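Long-range contact in flagellar biosynthesis protein flhA (Bacillus subtilis, PDB 3MIX), which is a membrane protein, here its cytosolic domain, involved in the export of flagellar proteins by type III secretion: residues I190-I199 against V220-L231. Numbering follows the deposited sequence.
Sequences IGRQETKQLI and VGDIQKVLAKLL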
loop_
_atom_site.group_PDB
_atom_site.type_symbol
_atom_site.label_atom_id
_atom_site.label_comp_id
_atom_site.label_asym_id
_atom_site.label_seq_id
_atom_site.Cartn_x
_atom_site.Cartn_y
_atom_site.Cartn_z
ATOM N N ILE A 190 5.375 2.051 -6.353
ATOM C CA ILE A 190 6.126 1.049 -7.117
ATOM C C ILE A 190 5.998 1.391 -8.626
ATOM O O ILE A 190 5.291 0.719 -9.373
ATOM C CB ILE A 190 5.692 -0.411 -6.750
ATOM C CG1 ILE A 190 6.491 -1.472 -7.527
ATOM C CG2 ILE A 190 4.213 -0.626 -7.029
ATOM C CD1 ILE A 190 7.882 -1.712 -7.054
ATOM N N GLY A 191 6.656 2.466 -9.052
ATOM C CA GLY A 191 6.684 2.847 -10.450
ATOM C C GLY A 191 7.619 1.998 -11.290
ATOM O O GLY A 191 8.177 0.989 -10.815
ATOM N N ARG A 192 7.837 2.432 -12.533
ATOM C CA ARG A 192 8.647 1.661 -13.472
ATOM C C ARG A 192 10.083 1.660 -13.035
ATOM O O ARG A 192 10.774 0.631 -13.119
ATOM C CB ARG A 192 8.553 2.233 -14.890
ATOM C CG ARG A 192 9.154 1.273 -15.950
ATOM C CD ARG A 192 9.195 1.952 -17.338
ATOM N NE ARG A 192 9.815 1.074 -18.322
ATOM C CZ ARG A 192 9.197 0.050 -18.920
ATOM N NH1 ARG A 192 7.925 -0.251 -18.643
ATOM N NH2 ARG A 192 9.862 -0.687 -19.791
ATOM N N GLN A 193 10.536 2.812 -12.559
ATOM C CA GLN A 193 11.894 2.935 -12.065
ATOM C C GLN A 193 12.171 1.925 -10.933
ATOM O O GLN A 193 13.193 1.245 -10.949
ATOM C CB GLN A 193 12.192 4.402 -11.637
ATOM C CG GLN A 193 12.366 5.369 -12.875
ATOM C CD GLN A 193 12.881 6.784 -12.533
ATOM O OE1 GLN A 193 12.796 7.238 -11.390
ATOM N NE2 GLN A 193 13.446 7.462 -13.526
ATOM N N GLU A 194 11.267 1.831 -9.958
ATOM C CA GLU A 194 11.447 0.906 -8.828
ATOM C C GLU A 194 11.316 -0.548 -9.296
ATOM O O GLU A 194 12.058 -1.418 -8.859
ATOM C CB GLU A 194 10.406 1.183 -7.742
ATOM C CG GLU A 194 10.592 2.510 -7.000
ATOM C CD GLU A 194 10.138 3.739 -7.813
ATOM O OE1 GLU A 194 9.477 3.638 -8.901
ATOM O OE2 GLU A 194 10.454 4.836 -7.335
ATOM N N THR A 195 10.391 -0.809 -10.205
ATOM C CA THR A 195 10.248 -2.156 -10.748
ATOM C C THR A 195 11.528 -2.608 -11.438
ATOM O O THR A 195 12.020 -3.726 -11.187
ATOM C CB THR A 195 9.035 -2.210 -11.662
ATOM O OG1 THR A 195 7.914 -1.811 -10.882
ATOM C CG2 THR A 195 8.806 -3.626 -12.219
ATOM N N LYS A 196 12.095 -1.731 -12.266
ATOM C CA LYS A 196 13.355 -2.035 -12.938
ATOM C C LYS A 196 14.523 -2.262 -11.988
ATOM O O LYS A 196 15.384 -3.114 -12.226
ATOM C CB LYS A 196 13.724 -0.942 -13.941
ATOM C CG LYS A 196 12.834 -0.976 -15.208
ATOM C CD LYS A 196 13.036 0.273 -16.070
ATOM C CE LYS A 196 14.461 0.318 -16.661
ATOM N NZ LYS A 196 14.815 -1.015 -17.322
ATOM N N GLN A 197 14.572 -1.476 -10.926
ATOM C CA GLN A 197 15.615 -1.638 -9.940
ATOM C C GLN A 197 15.540 -3.060 -9.328
ATOM O O GLN A 197 16.563 -3.736 -9.192
ATOM C CB GLN A 197 15.484 -0.518 -8.904
ATOM C CG GLN A 197 16.266 -0.693 -7.633
ATOM C CD GLN A 197 16.125 0.522 -6.701
ATOM O OE1 GLN A 197 15.019 1.048 -6.491
ATOM N NE2 GLN A 197 17.254 0.990 -6.164
ATOM N N LEU A 198 14.327 -3.506 -9.007
ATOM C CA LEU A 198 14.104 -4.842 -8.420
ATOM C C LEU A 198 14.430 -5.974 -9.392
ATOM O O LEU A 198 15.043 -6.964 -9.011
ATOM C CB LEU A 198 12.667 -4.960 -7.911
ATOM C CG LEU A 198 12.403 -4.024 -6.719
ATOM C CD1 LEU A 198 10.995 -4.146 -6.283
ATOM C CD2 LEU A 198 13.363 -4.351 -5.515
ATOM N N ILE A 199 14.038 -5.793 -10.655
ATOM C CA ILE A 199 14.305 -6.755 -11.703
ATOM C C ILE A 199 15.798 -6.857 -11.939
ATOM O O ILE A 199 16.321 -7.963 -12.025
ATOM C CB ILE A 199 13.601 -6.364 -13.035
ATOM C CG1 ILE A 199 12.070 -6.440 -12.904
ATOM C CG2 ILE A 199 14.134 -7.206 -14.243
ATOM C CD1 ILE A 199 11.372 -5.926 -14.172
ATOM N N VAL A 220 7.928 -5.037 -18.472
ATOM C CA VAL A 220 8.156 -4.391 -17.172
ATOM C C VAL A 220 6.829 -3.866 -16.588
ATOM O O VAL A 220 6.565 -4.001 -15.380
ATOM C CB VAL A 220 9.211 -3.257 -17.270
ATOM C CG1 VAL A 220 9.322 -2.495 -15.931
ATOM C CG2 VAL A 220 10.596 -3.848 -17.727
ATOM N N GLY A 221 5.989 -3.300 -17.461
ATOM C CA GLY A 221 4.707 -2.699 -17.060
ATOM C C GLY A 221 3.742 -3.710 -16.469
ATOM O O GLY A 221 3.074 -3.434 -15.485
ATOM N N ASP A 222 3.700 -4.900 -17.054
ATOM C CA ASP A 222 2.916 -6.000 -16.515
ATOM C C ASP A 222 3.372 -6.399 -15.095
ATOM O O ASP A 222 2.560 -6.614 -14.204
ATOM C CB ASP A 222 3.009 -7.218 -17.447
ATOM C CG ASP A 222 2.406 -6.968 -18.798
ATOM O OD1 ASP A 222 1.632 -6.004 -18.929
ATOM O OD2 ASP A 222 2.719 -7.712 -19.756
ATOM N N ILE A 223 4.678 -6.509 -14.901
ATOM C CA ILE A 223 5.247 -6.876 -13.602
ATOM C C ILE A 223 4.947 -5.814 -12.553
ATOM O O ILE A 223 4.543 -6.135 -11.426
ATOM C CB ILE A 223 6.778 -7.110 -13.719
ATOM C CG1 ILE A 223 7.065 -8.254 -14.700
ATOM C CG2 ILE A 223 7.435 -7.287 -12.353
ATOM C CD1 ILE A 223 8.554 -8.378 -14.992
ATOM N N GLN A 224 5.165 -4.558 -12.932
ATOM C CA GLN A 224 4.833 -3.391 -12.132
ATOM C C GLN A 224 3.409 -3.434 -11.550
ATOM O O GLN A 224 3.228 -3.164 -10.364
ATOM C CB GLN A 224 5.008 -2.100 -12.999
ATOM C CG GLN A 224 4.588 -0.795 -12.322
ATOM C CD GLN A 224 4.906 0.429 -13.201
ATOM O OE1 GLN A 224 5.802 0.358 -14.068
ATOM N NE2 GLN A 224 4.158 1.552 -13.005
ATOM N N LYS A 225 2.419 -3.733 -12.392
ATOM C CA LYS A 225 1.016 -3.914 -11.952
ATOM C C LYS A 225 0.821 -5.064 -10.948
ATOM O O LYS A 225 0.077 -4.916 -9.999
ATOM C CB LYS A 225 0.093 -4.155 -13.160
ATOM C CG LYS A 225 -0.044 -2.914 -14.078
ATOM C CD LYS A 225 -0.772 -3.320 -15.373
ATOM C CE LYS A 225 -0.994 -2.071 -16.237
ATOM N NZ LYS A 225 0.234 -1.659 -16.995
ATOM N N VAL A 226 1.486 -6.196 -11.146
ATOM C CA VAL A 226 1.429 -7.261 -10.146
ATOM C C VAL A 226 2.005 -6.796 -8.816
ATOM O O VAL A 226 1.361 -6.955 -7.765
ATOM C CB VAL A 226 2.110 -8.572 -10.643
ATOM C CG1 VAL A 226 2.184 -9.637 -9.502
ATOM C CG2 VAL A 226 1.382 -9.082 -11.911
ATOM N N LEU A 227 3.187 -6.176 -8.866
ATOM C CA LEU A 227 3.805 -5.657 -7.656
ATOM C C LEU A 227 2.939 -4.601 -6.950
ATOM O O LEU A 227 2.840 -4.625 -5.717
ATOM C CB LEU A 227 5.204 -5.103 -7.924
ATOM C CG LEU A 227 6.222 -6.063 -8.566
ATOM C CD1 LEU A 227 7.566 -5.348 -8.689
ATOM C CD2 LEU A 227 6.376 -7.329 -7.711
ATOM N N ALA A 228 2.307 -3.724 -7.725
ATOM C CA ALA A 228 1.441 -2.711 -7.147
ATOM C C ALA A 228 0.212 -3.346 -6.509
ATOM O O ALA A 228 -0.231 -2.906 -5.478
ATOM C CB ALA A 228 1.005 -1.560 -8.227
ATOM N N LYS A 229 -0.338 -4.360 -7.149
ATOM C CA LYS A 229 -1.494 -5.053 -6.611
ATOM C C LYS A 229 -1.159 -5.826 -5.307
ATOM O O LYS A 229 -1.962 -5.856 -4.380
ATOM C CB LYS A 229 -2.099 -5.960 -7.687
ATOM C CG LYS A 229 -3.482 -6.417 -7.285
ATOM C CD LYS A 229 -4.456 -6.519 -8.440
ATOM C CE LYS A 229 -5.863 -6.690 -7.871
ATOM N NZ LYS A 229 -6.777 -7.309 -8.863
ATOM N N LEU A 230 0.035 -6.421 -5.238
ATOM C CA LEU A 230 0.526 -6.981 -3.989
ATOM C C LEU A 230 0.640 -5.910 -2.887
ATOM O O LEU A 230 0.070 -6.084 -1.792
ATOM C CB LEU A 230 1.852 -7.744 -4.194
ATOM C CG LEU A 230 1.711 -9.010 -5.086
ATOM C CD1 LEU A 230 3.078 -9.564 -5.505
ATOM C CD2 LEU A 230 0.855 -10.138 -4.406
ATOM N N LEU A 231 1.350 -4.811 -3.174
ATOM C CA LEU A 231 1.540 -3.742 -2.175
ATOM C C LEU A 231 0.229 -3.157 -1.716
ATOM O O LEU A 231 0.074 -2.857 -0.551
ATOM C CB LEU A 231 2.459 -2.622 -2.675
ATOM C CG LEU A 231 3.880 -3.165 -2.879
ATOM C CD1 LEU A 231 4.778 -2.137 -3.525
ATOM C CD2 LEU A 231 4.506 -3.711 -1.541
HETATM O O HOH W 1 2.535 1.261 -10.351
HETATM O O HOH W 2 5.916 0.824 -16.666
HETATM O O HOH W 3 9.060 -3.683 -20.795
#
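Thr195 is directed toward helix 220-231, a knob in the hole formed by Val220, Ile223, Gln224 and Leu227. Its CG2 lies 3.9 Å from Ile223 CG2, while OG1 rests against CB of Gln224. Val220 returns the fit, seated among Arg192, Lys196, Thr195 and Ile199; the extended Arg192 chain passes across it and lays one guanidinium face over the valine, NH1 3.5 Å from Val220 CB. Ile199 and Ile223 meet tip to tip, CD1 to CD1 at 3.8 Å. Ile190, two residues ahead of the start of helix 192-199, wedges against the later turns: CG2 is tight on Ala228, 3.5 Å from its CA, and CG1, anti to the backbone N (chi1 -179°), lies against Leu227 CB. This is knobs-into-holes packing of helices 192-199 and 220-231, whose axes here run 97° apart, within the helical part of the cytosolic domain; Phe244 of helix 240-250 and Val210 and Val213 of helix 207-213 continue the apolar layer beyond Ile199 and Ile223. No direct hydrogen bond joins the segments, and water does the polar bridging. One water donates to Ile190 O and accepts from Gln224 NE2; a second donates to Gln224 OE1 at 2.6 Å and accepts a hydrogen bond from Arg192 NH1, lying in the guanidinium plane; a third accepts from Arg192 NH2 and Val220 N. Replacing Gln224 by an alanine would probably leave the first two waters without their amide anchors and uncover the backbone at Gly191. Thr195 is itself steadied by Gly191, the N-cap residue, whose O accepts hydrogen bonds from both Thr195 N and, from above the carbonyl plane, Thr195 OG1 at 2.8 Å; chi1 of -58° places that hydroxyl beside its own backbone N and turns CG2 into the hole.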